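Endo-1,4-beta-xylanase 1 (Hypocrea jecorina, PDB 1XYN) hydrolyses internal 1,4-beta-xylosidic bonds in the main chain of xylan, releasing xylooligosaccharides and xylose. Local coordinates at residues Gly37-Asn49 / Leu153-Gly165. Sequence-based numbering, arbitrary orientation.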
loop_
_atom_site.group_PDB
_atom_site.type_symbol
_atom_site.label_atom_id
_atom_site.label_comp_id
_atom_site.label_asym_id
_atom_site.label_seq_id
_atom_site.Cartn_x
_atom_site.Cartn_y
_atom_site.Cartn_z
ATOM N N GLY A 37 13.924 7.194 9.141
ATOM C CA GLY A 37 15.288 7.598 8.867
ATOM C C GLY A 37 15.368 9.103 8.843
ATOM O O GLY A 37 14.354 9.781 9.016
ATOM N N VAL A 38 16.565 9.629 8.622
ATOM C CA VAL A 38 16.767 11.076 8.586
ATOM C C VAL A 38 17.536 11.514 7.345
ATOM O O VAL A 38 18.288 10.741 6.761
ATOM C CB VAL A 38 17.495 11.582 9.865
ATOM C CG1 VAL A 38 16.696 11.199 11.106
ATOM C CG2 VAL A 38 18.912 11.035 9.940
ATOM N N GLY A 39 17.355 12.764 6.952
ATOM C CA GLY A 39 18.040 13.258 5.779
ATOM C C GLY A 39 17.742 14.702 5.427
ATOM O O GLY A 39 17.813 15.582 6.287
ATOM N N TRP A 40 17.340 14.942 4.180
ATOM C CA TRP A 40 17.098 16.301 3.718
ATOM C C TRP A 40 15.779 16.514 2.988
ATOM O O TRP A 40 15.282 15.628 2.298
ATOM C CB TRP A 40 18.284 16.748 2.847
ATOM C CG TRP A 40 19.620 16.543 3.536
ATOM C CD1 TRP A 40 20.331 17.476 4.237
ATOM C CD2 TRP A 40 20.352 15.306 3.660
ATOM N NE1 TRP A 40 21.450 16.895 4.797
ATOM C CE2 TRP A 40 21.485 15.569 4.461
ATOM C CE3 TRP A 40 20.154 14.003 3.179
ATOM C CZ2 TRP A 40 22.417 14.572 4.792
ATOM C CZ3 TRP A 40 21.077 13.018 3.509
ATOM C CH2 TRP A 40 22.195 13.308 4.309
ATOM N N THR A 41 15.222 17.706 3.155
ATOM C CA THR A 41 13.955 18.088 2.537
ATOM C C THR A 41 14.005 18.087 0.999
ATOM O O THR A 41 12.989 17.858 0.329
ATOM C CB THR A 41 13.497 19.473 3.081
ATOM O OG1 THR A 41 13.068 19.329 4.444
ATOM C CG2 THR A 41 12.355 20.061 2.254
ATOM N N THR A 42 15.177 18.375 0.448
ATOM C CA THR A 42 15.381 18.391 -0.998
ATOM C C THR A 42 16.722 17.710 -1.252
ATOM O O THR A 42 17.770 18.206 -0.837
ATOM C CB THR A 42 15.415 19.832 -1.559
ATOM O OG1 THR A 42 16.239 20.648 -0.722
ATOM C CG2 THR A 42 14.022 20.438 -1.621
ATOM N N GLY A 43 16.675 16.547 -1.893
ATOM C CA GLY A 43 17.882 15.791 -2.171
ATOM C C GLY A 43 18.812 16.433 -3.177
ATOM O O GLY A 43 18.391 17.253 -3.995
ATOM N N SER A 44 20.080 16.046 -3.129
ATOM C CA SER A 44 21.067 16.594 -4.048
ATOM C C SER A 44 21.988 15.501 -4.595
ATOM O O SER A 44 21.700 14.307 -4.478
ATOM C CB SER A 44 21.892 17.683 -3.349
ATOM O OG SER A 44 22.738 17.133 -2.350
ATOM N N SER A 45 23.096 15.928 -5.190
ATOM C CA SER A 45 24.082 15.026 -5.768
ATOM C C SER A 45 25.208 14.728 -4.786
ATOM O O SER A 45 26.123 13.975 -5.098
ATOM C CB SER A 45 24.669 15.657 -7.025
ATOM O OG SER A 45 23.652 15.903 -7.980
ATOM N N ALA A 46 25.128 15.304 -3.598
ATOM C CA ALA A 46 26.156 15.111 -2.584
ATOM C C ALA A 46 26.248 13.681 -2.087
ATOM O O ALA A 46 25.240 13.067 -1.761
ATOM C CB ALA A 46 25.916 16.056 -1.420
ATOM N N PRO A 47 27.462 13.109 -2.099
ATOM C CA PRO A 47 27.697 11.738 -1.638
ATOM C C PRO A 47 27.264 11.599 -0.178
ATOM O O PRO A 47 27.747 12.321 0.702
ATOM C CB PRO A 47 29.209 11.589 -1.791
ATOM C CG PRO A 47 29.481 12.412 -3.015
ATOM C CD PRO A 47 28.662 13.656 -2.756
ATOM N N ILE A 48 26.346 10.667 0.066
ATOM C CA ILE A 48 25.813 10.425 1.396
ATOM C C ILE A 48 26.574 9.381 2.214
ATOM O O ILE A 48 26.774 8.249 1.773
ATOM C CB ILE A 48 24.331 10.028 1.314
ATOM C CG1 ILE A 48 23.530 11.132 0.627
ATOM C CG2 ILE A 48 23.776 9.774 2.704
ATOM C CD1 ILE A 48 22.069 10.761 0.400
ATOM N N ASN A 49 26.973 9.780 3.419
ATOM C CA ASN A 49 27.698 8.919 4.347
ATOM C C ASN A 49 26.735 8.316 5.360
ATOM O O ASN A 49 25.833 8.999 5.858
ATOM C CB ASN A 49 28.754 9.726 5.100
ATOM C CG ASN A 49 29.653 10.522 4.174
ATOM O OD1 ASN A 49 30.749 10.076 3.823
ATOM N ND2 ASN A 49 29.198 11.712 3.776
ATOM N N LEU A 153 14.186 10.592 -14.038
ATOM C CA LEU A 153 13.830 11.275 -12.780
ATOM C C LEU A 153 13.336 12.703 -13.020
ATOM O O LEU A 153 13.636 13.308 -14.053
ATOM C CB LEU A 153 15.025 11.337 -11.825
ATOM C CG LEU A 153 15.530 10.095 -11.092
ATOM C CD1 LEU A 153 16.652 10.487 -10.156
ATOM C CD2 LEU A 153 14.399 9.473 -10.299
ATOM N N GLY A 154 12.580 13.234 -12.062
ATOM C CA GLY A 154 12.059 14.590 -12.168
ATOM C C GLY A 154 12.699 15.510 -11.143
ATOM O O GLY A 154 13.903 15.406 -10.893
ATOM N N GLN A 155 11.906 16.417 -10.562
ATOM C CA GLN A 155 12.395 17.352 -9.543
ATOM C C GLN A 155 12.664 16.599 -8.241
ATOM O O GLN A 155 11.825 15.826 -7.781
ATOM C CB GLN A 155 11.355 18.430 -9.247
ATOM C CG GLN A 155 10.710 19.058 -10.457
ATOM C CD GLN A 155 9.459 19.842 -10.094
ATOM O OE1 GLN A 155 8.421 19.722 -10.751
ATOM N NE2 GLN A 155 9.547 20.643 -9.038
ATOM N N MET A 156 13.809 16.867 -7.622
ATOM C CA MET A 156 14.173 16.212 -6.373
ATOM C C MET A 156 13.310 16.643 -5.193
ATOM O O MET A 156 13.097 17.836 -4.959
ATOM C CB MET A 156 15.638 16.499 -6.024
ATOM C CG MET A 156 16.647 15.772 -6.888
ATOM S SD MET A 156 16.692 14.023 -6.546
ATOM C CE MET A 156 18.234 13.918 -5.706
ATOM N N ASN A 157 12.797 15.653 -4.466
ATOM C CA ASN A 157 12.009 15.907 -3.275
ATOM C C ASN A 157 12.879 15.420 -2.115
ATOM O O ASN A 157 14.098 15.471 -2.228
ATOM C CB ASN A 157 10.668 15.190 -3.321
ATOM C CG ASN A 157 9.682 15.764 -2.323
ATOM O OD1 ASN A 157 9.624 15.341 -1.165
ATOM N ND2 ASN A 157 8.923 16.759 -2.759
ATOM N N TYR A 158 12.299 14.899 -1.033
ATOM C CA TYR A 158 13.136 14.474 0.082
ATOM C C TYR A 158 14.051 13.279 -0.199
ATOM O O TYR A 158 13.794 12.470 -1.096
ATOM C CB TYR A 158 12.320 14.301 1.369
ATOM C CG TYR A 158 11.434 13.075 1.454
ATOM C CD1 TYR A 158 11.959 11.840 1.847
ATOM C CD2 TYR A 158 10.057 13.168 1.223
ATOM C CE1 TYR A 158 11.142 10.731 2.012
ATOM C CE2 TYR A 158 9.229 12.065 1.391
ATOM C CZ TYR A 158 9.776 10.847 1.785
ATOM O OH TYR A 158 8.966 9.736 1.944
ATOM N N GLN A 159 15.135 13.194 0.567
ATOM C CA GLN A 159 16.127 12.142 0.398
ATOM C C GLN A 159 16.689 11.802 1.766
ATOM O O GLN A 159 17.356 12.620 2.391
ATOM C CB GLN A 159 17.229 12.656 -0.530
ATOM C CG GLN A 159 18.372 11.712 -0.813
ATOM C CD GLN A 159 19.425 12.365 -1.704
ATOM O OE1 GLN A 159 20.388 12.960 -1.215
ATOM N NE2 GLN A 159 19.227 12.281 -3.012
ATOM N N VAL A 160 16.416 10.588 2.231
ATOM C CA VAL A 160 16.876 10.156 3.544
ATOM C C VAL A 160 17.602 8.826 3.485
ATOM O O VAL A 160 17.686 8.205 2.441
ATOM C CB VAL A 160 15.671 9.981 4.532
ATOM C CG1 VAL A 160 14.990 11.324 4.822
ATOM C CG2 VAL A 160 14.661 8.991 3.968
ATOM N N VAL A 161 18.206 8.459 4.609
ATOM C CA VAL A 161 18.868 7.178 4.781
ATOM C C VAL A 161 17.818 6.514 5.664
ATOM O O VAL A 161 17.558 6.979 6.770
ATOM C CB VAL A 161 20.176 7.314 5.561
ATOM C CG1 VAL A 161 20.697 5.941 5.965
ATOM C CG2 VAL A 161 21.202 8.039 4.722
ATOM N N ALA A 162 17.166 5.476 5.155
ATOM C CA ALA A 162 16.108 4.823 5.911
ATOM C C ALA A 162 16.223 3.318 6.108
ATOM O O ALA A 162 16.943 2.616 5.391
ATOM C CB ALA A 162 14.753 5.167 5.280
ATOM N N VAL A 163 15.532 2.842 7.137
ATOM C CA VAL A 163 15.472 1.427 7.462
ATOM C C VAL A 163 14.005 1.109 7.255
ATOM O O VAL A 163 13.137 1.886 7.658
ATOM C CB VAL A 163 15.858 1.151 8.935
ATOM C CG1 VAL A 163 15.513 -0.277 9.312
ATOM C CG2 VAL A 163 17.348 1.380 9.143
ATOM N N GLU A 164 13.726 0.012 6.567
ATOM C CA GLU A 164 12.347 -0.382 6.296
ATOM C C GLU A 164 12.209 -1.860 6.587
ATOM O O GLU A 164 13.130 -2.635 6.341
ATOM C CB GLU A 164 11.980 -0.072 4.838
ATOM C CG GLU A 164 10.615 -0.602 4.390
ATOM C CD GLU A 164 10.157 -0.050 3.037
ATOM O OE1 GLU A 164 10.966 0.607 2.345
ATOM O OE2 GLU A 164 8.979 -0.269 2.663
ATOM N N GLY A 165 11.072 -2.252 7.155
ATOM C CA GLY A 165 10.887 -3.652 7.471
ATOM C C GLY A 165 9.471 -4.082 7.778
ATOM O O GLY A 165 8.544 -3.268 7.818
HETATM O O HOH W 1 10.059 18.136 0.662
#
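An antiparallel strand pair in the curved sheet lining the xylan cleft of this family 11 xylanase joins W40 to Q159. Two backbone bonds hold this pair: W40 N to Q159 O at 2.9 Å and Q159 N to W40 O at 3.0 Å. The ladder continues with V161 N to V38 O, nearly straight at 170° although the donor sits above the carbonyl plane. Between these rungs, G39 faces V160. V160 CG1 lies 3.5 Å from G39 N. The loop after W40 crosses over residues 156-159, and G43 N reaches N157 O at 2.8 Å. A water donates to T41 O and, weakly, to N157 OD1.

The fold is the GH11 beta-jelly roll, in which two sheets pack face to face. Segment 37-49 passes from one sheet to the other, from strand 34-40 to strand 48-56. W40, Q159, V161 and I48 lie in the core between the sheets. The W40 ring turns an edge to Q159 O, with CE3 3.2 Å away. Q159 CG is anti to the backbone N (chi1 179°), and the extended chain runs between G43 and I48. Its CB packs on G43 CA, and Q159 OE1 lies 3.2 Å from I48 CD1. Q159 NE2 is hydrogen-bonded to Y76 OH. An alanine here would probably leave Y76 OH without this partner and open a gap between G43 and I48. I48 CG2 also meets V161 CG2 at 3.7 Å. M156 bends its chain to bring CE against the G43 carbonyl carbon.

On the cleft face, Y158 stacks on Y5 and touches Y66; by similarity, Y158 and Y66 both bind substrate. Further along the same strand is E164, the predicted proton donor, whose OE1 is hydrogen-bonded to Y77 OH.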